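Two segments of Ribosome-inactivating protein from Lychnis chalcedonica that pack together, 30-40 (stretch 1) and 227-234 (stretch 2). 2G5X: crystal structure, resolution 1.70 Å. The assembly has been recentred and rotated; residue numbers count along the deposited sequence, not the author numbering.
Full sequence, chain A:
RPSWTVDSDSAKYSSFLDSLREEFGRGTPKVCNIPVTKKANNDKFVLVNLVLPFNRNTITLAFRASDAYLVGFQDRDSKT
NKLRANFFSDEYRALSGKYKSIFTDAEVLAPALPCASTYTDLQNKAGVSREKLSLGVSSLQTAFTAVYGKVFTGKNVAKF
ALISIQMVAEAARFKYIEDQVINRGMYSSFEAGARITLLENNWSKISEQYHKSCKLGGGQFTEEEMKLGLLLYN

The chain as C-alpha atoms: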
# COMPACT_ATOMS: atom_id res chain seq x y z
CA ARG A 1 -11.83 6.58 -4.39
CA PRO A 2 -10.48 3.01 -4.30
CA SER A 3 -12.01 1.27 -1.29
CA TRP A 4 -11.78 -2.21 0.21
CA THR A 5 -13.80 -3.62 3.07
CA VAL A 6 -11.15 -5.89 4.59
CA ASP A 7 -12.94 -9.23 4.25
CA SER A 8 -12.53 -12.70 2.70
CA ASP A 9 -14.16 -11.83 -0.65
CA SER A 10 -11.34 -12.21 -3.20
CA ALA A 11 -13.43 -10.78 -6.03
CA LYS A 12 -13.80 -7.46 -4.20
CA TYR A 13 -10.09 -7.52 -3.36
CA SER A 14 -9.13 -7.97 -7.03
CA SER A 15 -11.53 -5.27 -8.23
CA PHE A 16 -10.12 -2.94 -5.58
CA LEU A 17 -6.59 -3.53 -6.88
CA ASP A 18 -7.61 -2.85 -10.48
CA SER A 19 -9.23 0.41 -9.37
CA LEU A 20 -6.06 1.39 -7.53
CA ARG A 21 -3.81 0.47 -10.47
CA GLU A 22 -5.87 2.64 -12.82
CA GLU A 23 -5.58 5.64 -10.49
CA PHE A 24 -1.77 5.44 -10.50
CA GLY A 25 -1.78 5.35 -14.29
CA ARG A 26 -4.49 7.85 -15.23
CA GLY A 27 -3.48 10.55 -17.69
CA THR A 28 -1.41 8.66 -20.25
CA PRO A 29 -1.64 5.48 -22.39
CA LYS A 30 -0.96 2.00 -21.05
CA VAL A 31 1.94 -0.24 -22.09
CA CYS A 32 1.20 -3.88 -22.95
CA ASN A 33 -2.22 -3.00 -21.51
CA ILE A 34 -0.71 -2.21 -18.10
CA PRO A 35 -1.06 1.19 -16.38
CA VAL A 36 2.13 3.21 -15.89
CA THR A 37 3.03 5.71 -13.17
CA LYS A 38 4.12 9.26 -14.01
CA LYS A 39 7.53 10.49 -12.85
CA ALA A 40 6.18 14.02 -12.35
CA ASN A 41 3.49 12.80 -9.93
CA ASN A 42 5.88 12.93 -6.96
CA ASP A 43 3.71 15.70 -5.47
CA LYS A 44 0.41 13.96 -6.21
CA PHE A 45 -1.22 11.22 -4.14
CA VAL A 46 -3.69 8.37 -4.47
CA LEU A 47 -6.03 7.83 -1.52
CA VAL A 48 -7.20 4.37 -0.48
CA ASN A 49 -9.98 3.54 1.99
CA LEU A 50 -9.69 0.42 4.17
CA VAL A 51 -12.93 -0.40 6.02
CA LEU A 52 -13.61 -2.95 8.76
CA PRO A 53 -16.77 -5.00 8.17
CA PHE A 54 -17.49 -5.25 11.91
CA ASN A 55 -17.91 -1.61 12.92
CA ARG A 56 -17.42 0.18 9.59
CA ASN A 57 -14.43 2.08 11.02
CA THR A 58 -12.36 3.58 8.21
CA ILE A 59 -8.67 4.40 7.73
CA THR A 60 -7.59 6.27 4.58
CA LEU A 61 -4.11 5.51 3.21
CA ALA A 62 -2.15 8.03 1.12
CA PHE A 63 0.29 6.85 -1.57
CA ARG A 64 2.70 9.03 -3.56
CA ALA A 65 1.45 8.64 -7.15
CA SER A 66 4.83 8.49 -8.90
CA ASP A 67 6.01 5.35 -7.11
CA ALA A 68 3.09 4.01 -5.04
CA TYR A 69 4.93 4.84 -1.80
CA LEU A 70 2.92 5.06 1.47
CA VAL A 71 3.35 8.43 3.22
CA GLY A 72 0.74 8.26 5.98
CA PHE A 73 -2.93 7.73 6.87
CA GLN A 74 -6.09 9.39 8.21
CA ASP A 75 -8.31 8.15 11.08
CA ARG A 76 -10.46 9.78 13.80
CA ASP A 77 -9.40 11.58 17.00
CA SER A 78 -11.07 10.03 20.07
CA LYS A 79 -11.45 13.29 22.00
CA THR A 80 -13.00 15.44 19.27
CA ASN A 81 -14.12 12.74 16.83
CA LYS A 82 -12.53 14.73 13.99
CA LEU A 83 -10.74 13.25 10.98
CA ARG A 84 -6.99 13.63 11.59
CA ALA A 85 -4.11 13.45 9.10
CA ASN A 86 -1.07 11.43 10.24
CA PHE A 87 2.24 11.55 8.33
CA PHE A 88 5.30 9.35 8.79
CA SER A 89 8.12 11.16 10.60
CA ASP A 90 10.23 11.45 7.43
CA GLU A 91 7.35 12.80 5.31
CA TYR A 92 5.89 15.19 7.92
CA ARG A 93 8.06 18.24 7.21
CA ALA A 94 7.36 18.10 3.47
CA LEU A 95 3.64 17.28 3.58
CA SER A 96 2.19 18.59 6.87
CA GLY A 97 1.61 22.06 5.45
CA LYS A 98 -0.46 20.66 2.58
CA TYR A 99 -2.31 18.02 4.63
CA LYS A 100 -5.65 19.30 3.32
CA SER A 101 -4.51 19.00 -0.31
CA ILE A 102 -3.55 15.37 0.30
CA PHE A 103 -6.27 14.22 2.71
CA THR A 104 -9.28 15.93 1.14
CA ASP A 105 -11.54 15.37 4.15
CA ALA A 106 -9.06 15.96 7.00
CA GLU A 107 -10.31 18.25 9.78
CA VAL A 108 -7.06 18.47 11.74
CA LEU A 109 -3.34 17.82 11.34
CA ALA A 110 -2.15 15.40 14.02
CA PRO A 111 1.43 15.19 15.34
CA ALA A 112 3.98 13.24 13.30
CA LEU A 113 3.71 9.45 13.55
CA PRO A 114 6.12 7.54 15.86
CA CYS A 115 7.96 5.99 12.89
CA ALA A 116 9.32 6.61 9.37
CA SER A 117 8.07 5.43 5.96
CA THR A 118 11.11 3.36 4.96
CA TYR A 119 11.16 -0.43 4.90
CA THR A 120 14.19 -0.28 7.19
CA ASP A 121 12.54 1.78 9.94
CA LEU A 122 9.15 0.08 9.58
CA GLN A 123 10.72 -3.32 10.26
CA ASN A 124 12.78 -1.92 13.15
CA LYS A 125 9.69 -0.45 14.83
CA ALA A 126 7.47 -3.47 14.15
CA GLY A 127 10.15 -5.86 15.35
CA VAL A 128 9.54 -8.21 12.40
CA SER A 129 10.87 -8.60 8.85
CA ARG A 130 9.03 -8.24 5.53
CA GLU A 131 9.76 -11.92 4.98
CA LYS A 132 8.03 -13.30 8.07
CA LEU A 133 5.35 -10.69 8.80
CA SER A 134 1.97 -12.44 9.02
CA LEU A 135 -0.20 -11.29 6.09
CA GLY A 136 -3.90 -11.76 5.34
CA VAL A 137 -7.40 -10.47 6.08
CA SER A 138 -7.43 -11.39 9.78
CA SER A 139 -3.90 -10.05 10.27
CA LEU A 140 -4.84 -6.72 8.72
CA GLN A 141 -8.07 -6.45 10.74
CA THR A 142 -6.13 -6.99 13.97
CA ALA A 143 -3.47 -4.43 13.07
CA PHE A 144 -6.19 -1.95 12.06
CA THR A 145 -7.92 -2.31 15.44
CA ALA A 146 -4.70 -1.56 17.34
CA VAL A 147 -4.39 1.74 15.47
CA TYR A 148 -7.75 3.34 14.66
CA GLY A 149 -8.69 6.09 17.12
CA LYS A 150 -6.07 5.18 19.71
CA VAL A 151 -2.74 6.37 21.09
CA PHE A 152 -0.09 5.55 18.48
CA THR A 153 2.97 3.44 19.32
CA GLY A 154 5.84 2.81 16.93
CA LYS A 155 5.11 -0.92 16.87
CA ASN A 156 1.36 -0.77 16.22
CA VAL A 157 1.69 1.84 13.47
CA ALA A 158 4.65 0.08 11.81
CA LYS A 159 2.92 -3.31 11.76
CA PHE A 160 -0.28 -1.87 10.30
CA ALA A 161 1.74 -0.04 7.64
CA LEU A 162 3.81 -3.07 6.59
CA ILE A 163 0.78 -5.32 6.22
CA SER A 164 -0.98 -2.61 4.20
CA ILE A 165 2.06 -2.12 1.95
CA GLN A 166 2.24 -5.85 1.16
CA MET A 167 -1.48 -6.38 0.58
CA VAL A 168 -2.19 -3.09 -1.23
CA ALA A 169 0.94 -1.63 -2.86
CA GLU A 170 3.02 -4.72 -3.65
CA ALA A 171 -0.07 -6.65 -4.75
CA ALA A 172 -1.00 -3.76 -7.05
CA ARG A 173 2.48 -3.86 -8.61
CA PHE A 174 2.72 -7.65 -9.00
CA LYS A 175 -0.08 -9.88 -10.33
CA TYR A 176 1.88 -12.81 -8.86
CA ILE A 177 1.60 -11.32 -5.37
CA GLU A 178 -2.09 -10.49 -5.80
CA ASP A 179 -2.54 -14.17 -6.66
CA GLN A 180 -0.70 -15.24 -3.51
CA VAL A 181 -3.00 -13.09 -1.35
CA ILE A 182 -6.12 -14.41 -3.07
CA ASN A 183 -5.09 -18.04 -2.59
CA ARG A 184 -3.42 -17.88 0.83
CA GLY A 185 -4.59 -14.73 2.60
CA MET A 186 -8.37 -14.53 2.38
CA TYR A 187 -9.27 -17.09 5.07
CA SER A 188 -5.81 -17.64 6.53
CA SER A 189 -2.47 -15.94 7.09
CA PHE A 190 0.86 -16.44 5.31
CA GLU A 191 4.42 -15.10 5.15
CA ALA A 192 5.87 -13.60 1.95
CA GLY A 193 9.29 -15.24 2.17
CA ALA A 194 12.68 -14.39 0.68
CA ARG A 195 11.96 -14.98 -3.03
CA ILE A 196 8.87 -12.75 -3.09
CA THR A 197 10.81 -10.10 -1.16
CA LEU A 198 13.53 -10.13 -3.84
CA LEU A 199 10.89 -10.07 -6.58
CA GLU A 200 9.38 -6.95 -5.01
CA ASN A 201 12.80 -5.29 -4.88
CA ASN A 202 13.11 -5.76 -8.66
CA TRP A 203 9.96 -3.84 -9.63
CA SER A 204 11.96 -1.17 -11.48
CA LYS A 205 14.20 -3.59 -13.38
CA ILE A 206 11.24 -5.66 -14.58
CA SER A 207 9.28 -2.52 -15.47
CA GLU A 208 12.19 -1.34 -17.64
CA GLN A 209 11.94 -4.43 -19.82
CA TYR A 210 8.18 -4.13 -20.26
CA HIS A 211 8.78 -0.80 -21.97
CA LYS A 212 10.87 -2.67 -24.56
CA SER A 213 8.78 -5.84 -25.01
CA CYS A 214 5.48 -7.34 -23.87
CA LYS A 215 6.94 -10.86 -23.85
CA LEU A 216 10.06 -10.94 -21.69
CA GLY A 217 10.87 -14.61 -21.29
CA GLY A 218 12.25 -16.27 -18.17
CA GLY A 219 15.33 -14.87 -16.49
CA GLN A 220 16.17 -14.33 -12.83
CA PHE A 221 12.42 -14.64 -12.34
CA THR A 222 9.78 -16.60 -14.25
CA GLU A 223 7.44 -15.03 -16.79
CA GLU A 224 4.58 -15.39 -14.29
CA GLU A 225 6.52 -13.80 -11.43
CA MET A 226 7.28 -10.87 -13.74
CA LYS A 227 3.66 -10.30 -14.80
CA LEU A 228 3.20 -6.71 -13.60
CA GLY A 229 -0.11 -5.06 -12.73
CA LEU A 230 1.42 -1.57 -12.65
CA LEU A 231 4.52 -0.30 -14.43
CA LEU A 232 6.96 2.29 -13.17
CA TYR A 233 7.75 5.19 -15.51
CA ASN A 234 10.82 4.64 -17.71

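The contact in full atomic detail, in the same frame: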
# COMPACT_ATOMS: atom_id res chain seq x y z
N LYS A 30 -1.51 3.17 -21.72
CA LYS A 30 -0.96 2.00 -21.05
C LYS A 30 0.09 1.36 -21.95
O LYS A 30 0.17 1.66 -23.14
CB LYS A 30 -2.07 0.99 -20.75
CG LYS A 30 -3.14 1.50 -19.80
CD LYS A 30 -4.13 0.40 -19.45
CE LYS A 30 -5.15 0.87 -18.43
NZ LYS A 30 -6.11 -0.21 -18.07
N VAL A 31 0.90 0.48 -21.36
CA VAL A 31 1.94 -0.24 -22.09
C VAL A 31 1.67 -1.73 -21.90
O VAL A 31 1.59 -2.21 -20.77
CB VAL A 31 3.34 0.13 -21.54
CG1 VAL A 31 4.42 -0.70 -22.24
CG2 VAL A 31 3.60 1.61 -21.75
N CYS A 32 1.51 -2.45 -23.01
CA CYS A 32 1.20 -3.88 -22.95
C CYS A 32 -0.08 -4.05 -22.14
O CYS A 32 -0.29 -5.07 -21.48
CB CYS A 32 2.34 -4.66 -22.29
SG CYS A 32 3.97 -4.51 -23.09
N ASN A 33 -0.94 -3.03 -22.22
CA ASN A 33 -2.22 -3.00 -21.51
C ASN A 33 -2.05 -3.00 -19.99
O ASN A 33 -2.85 -3.59 -19.26
CB ASN A 33 -3.12 -4.16 -21.94
CG ASN A 33 -4.56 -3.98 -21.51
OD1 ASN A 33 -5.08 -2.87 -21.52
ND2 ASN A 33 -5.22 -5.08 -21.16
N ILE A 34 -1.00 -2.32 -19.53
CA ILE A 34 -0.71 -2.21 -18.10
C ILE A 34 -0.55 -0.72 -17.78
O ILE A 34 0.14 -0.00 -18.50
CB ILE A 34 0.62 -2.91 -17.73
CG1 ILE A 34 0.58 -4.39 -18.16
CG2 ILE A 34 0.86 -2.80 -16.23
CD1 ILE A 34 1.92 -5.08 -18.03
N PRO A 35 -1.20 -0.23 -16.71
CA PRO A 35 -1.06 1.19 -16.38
C PRO A 35 0.36 1.53 -15.95
O PRO A 35 1.07 0.69 -15.40
CB PRO A 35 -2.09 1.39 -15.27
CG PRO A 35 -2.15 0.05 -14.61
CD PRO A 35 -2.12 -0.91 -15.78
N VAL A 36 0.78 2.77 -16.21
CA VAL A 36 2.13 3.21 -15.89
C VAL A 36 2.11 4.47 -15.03
O VAL A 36 1.33 5.38 -15.27
CB VAL A 36 2.91 3.52 -17.18
CG1 VAL A 36 4.38 3.77 -16.87
CG2 VAL A 36 2.75 2.37 -18.18
N THR A 37 2.98 4.53 -14.02
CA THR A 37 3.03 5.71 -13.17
C THR A 37 3.71 6.86 -13.91
O THR A 37 4.40 6.64 -14.92
CB THR A 37 3.80 5.45 -11.85
OG1 THR A 37 5.18 5.21 -12.14
CG2 THR A 37 3.20 4.26 -11.12
N LYS A 38 3.52 8.07 -13.40
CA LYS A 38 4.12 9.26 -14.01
C LYS A 38 5.21 9.81 -13.09
O LYS A 38 4.97 10.06 -11.91
CB LYS A 38 3.04 10.33 -14.22
CG LYS A 38 1.65 9.78 -14.50
CD LYS A 38 1.62 8.79 -15.66
CE LYS A 38 0.23 8.18 -15.81
NZ LYS A 38 0.16 7.13 -16.88
N LYS A 39 6.41 9.99 -13.64
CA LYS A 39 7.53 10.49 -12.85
C LYS A 39 7.25 11.84 -12.19
O LYS A 39 7.69 12.09 -11.06
CB LYS A 39 8.77 10.60 -13.74
CG LYS A 39 10.07 10.84 -12.98
CD LYS A 39 11.27 10.69 -13.91
CE LYS A 39 12.58 10.86 -13.16
NZ LYS A 39 13.75 10.62 -14.04
N ALA A 40 6.51 12.70 -12.88
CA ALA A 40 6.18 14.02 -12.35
C ALA A 40 5.09 14.03 -11.29
O ALA A 40 4.73 15.09 -10.79
CB ALA A 40 5.80 14.96 -13.50
N LYS A 227 4.90 -10.87 -14.27
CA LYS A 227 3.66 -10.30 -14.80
C LYS A 227 3.23 -9.11 -13.93
O LYS A 227 2.62 -9.29 -12.87
CB LYS A 227 2.55 -11.36 -14.81
CG LYS A 227 1.54 -11.21 -15.94
CD LYS A 227 1.99 -11.97 -17.18
CE LYS A 227 1.14 -11.62 -18.39
NZ LYS A 227 1.56 -12.37 -19.61
N LEU A 228 3.53 -7.90 -14.38
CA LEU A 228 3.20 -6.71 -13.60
C LEU A 228 1.77 -6.19 -13.78
O LEU A 228 1.18 -6.32 -14.86
CB LEU A 228 4.19 -5.59 -13.92
CG LEU A 228 5.66 -5.94 -13.70
CD1 LEU A 228 6.52 -4.74 -14.00
CD2 LEU A 228 5.87 -6.41 -12.26
N GLY A 229 1.23 -5.63 -12.71
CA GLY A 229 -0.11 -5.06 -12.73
C GLY A 229 -0.03 -3.55 -12.82
O GLY A 229 -1.02 -2.87 -13.09
N LEU A 230 1.17 -3.01 -12.59
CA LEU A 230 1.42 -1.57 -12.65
C LEU A 230 2.88 -1.39 -13.03
O LEU A 230 3.76 -2.02 -12.44
CB LEU A 230 1.15 -0.92 -11.28
CG LEU A 230 1.47 0.57 -11.14
CD1 LEU A 230 0.51 1.39 -11.99
CD2 LEU A 230 1.37 1.00 -9.68
N LEU A 231 3.15 -0.54 -14.01
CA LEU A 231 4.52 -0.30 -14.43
C LEU A 231 5.03 1.02 -13.88
O LEU A 231 4.26 1.95 -13.67
CB LEU A 231 4.65 -0.25 -15.96
CG LEU A 231 4.25 -1.47 -16.80
CD1 LEU A 231 4.64 -1.22 -18.24
CD2 LEU A 231 4.94 -2.72 -16.28
N LEU A 232 6.33 1.07 -13.64
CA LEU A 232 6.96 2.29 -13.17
C LEU A 232 7.32 3.06 -14.45
O LEU A 232 7.51 2.45 -15.51
CB LEU A 232 8.24 1.96 -12.39
CG LEU A 232 9.08 3.12 -11.83
CD1 LEU A 232 8.35 3.76 -10.66
CD2 LEU A 232 10.43 2.59 -11.38
N TYR A 233 7.38 4.38 -14.36
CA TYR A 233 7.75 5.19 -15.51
C TYR A 233 9.14 4.72 -15.97
O TYR A 233 9.86 4.07 -15.21
CB TYR A 233 7.80 6.66 -15.09
CG TYR A 233 8.67 6.90 -13.88
CD1 TYR A 233 10.05 6.99 -13.99
CD2 TYR A 233 8.10 6.99 -12.60
CE1 TYR A 233 10.86 7.16 -12.86
CE2 TYR A 233 8.90 7.16 -11.47
CZ TYR A 233 10.27 7.24 -11.61
OH TYR A 233 11.06 7.41 -10.50
N ASN A 234 9.51 5.04 -17.21
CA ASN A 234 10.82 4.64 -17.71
C ASN A 234 11.64 5.87 -18.08
O ASN A 234 11.24 6.98 -17.68
CB ASN A 234 10.68 3.69 -18.91
CG ASN A 234 10.45 4.43 -20.21
OD1 ASN A 234 9.71 5.41 -20.27
ND2 ASN A 234 11.07 3.94 -21.28
OXT ASN A 234 12.69 5.70 -18.74
O HOH W 1 13.35 8.00 -15.89

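The C-terminal residues 227-234 lie alongside residues 30-40, almost two hundred positions earlier in the chain, and the contact buries 624 Å² counted over both sides. Neither stretch forms a regular helix or strand; a single beta bridge between Val-36 and Leu-231, whose CA atoms are 4.5 Å apart, sets the register, and side chains fill in around it. Lys-30, with its CA-to-CB bond sideways, covers none of the other stretch and takes no part. Val-31 opens a type I' turn that closes at Ile-34, fastened by two backbone hydrogen bonds, Val-31 N to Ile-34 O (3.0 Å) and Ile-34 N to Val-31 O (2.9 Å). Cys-32 and Asn-33, at the tip of the turn, make no contact with the other stretch, but the turn brings the side chains at its two ends, Val-31 and Ile-34, to bear on Leu-231. CB of Val-31 is 3.8 Å from CD1 of Leu-231, and CG2 of Ile-34 is 3.7 Å from CG of the same leucine. Ile-34 reaches further: its CD1 comes within 3.5 Å of the Leu-228 carbonyl O, and its CG2 packs 3.6 Å from C of Gly-229. Pro-35 has no amide hydrogen to donate, but its carbonyl accepts across the interface: Leu-231 N donates to Pro-35 O at 2.8 Å in a nearly linear bond (175°), and Leu-230 CA adds a CA-H...O contact to Pro-35 O at 3.6 Å. The proline ring supplies apolar surface, with CG 4.0 Å from CD1 of Leu-230, a residue whose CA-to-CB bond points away although the end of its side chain comes nearer. At Val-36 the backbone itself approaches, CA lying 3.3 Å from O of Leu-231 in a second CA-H...O contact, while CG2 packs 3.9 Å from CB of Leu-231. That carbonyl also receives the next amide, Thr-37 N to Leu-231 O at 2.9 Å, so Leu-231 both donates and accepts across the bridge, its buried polar backbone atoms satisfied while its side chain meets Val-31, Ile-34 and Val-36. Thr-37, in the p rotamer, serves in two ways: OG1 accepts a hydrogen bond from Tyr-233 N (3.2 Å, bent to 136°), and CG2 lies 4.0 Å from CD2 of Leu-230. Buried threonine suits this place because hydroxyl and methyl share one short side chain. The CA-to-CB bond of Lys-38 points away, and its NZ folds back to donate to Val-36 O at 2.7 Å within its own stretch. Lys-39 instead lies over a face of the Tyr-233 ring; its CB sits 3.7 Å from the ring centroid, 12° off the normal, in a CH-pi contact, and its extended chain carries CD to 3.7 Å from CE1 of Tyr-233. At its far end, one water accepts from NZ of Lys-39 (3.2 Å) and donates to O of Asn-234 (2.9 Å).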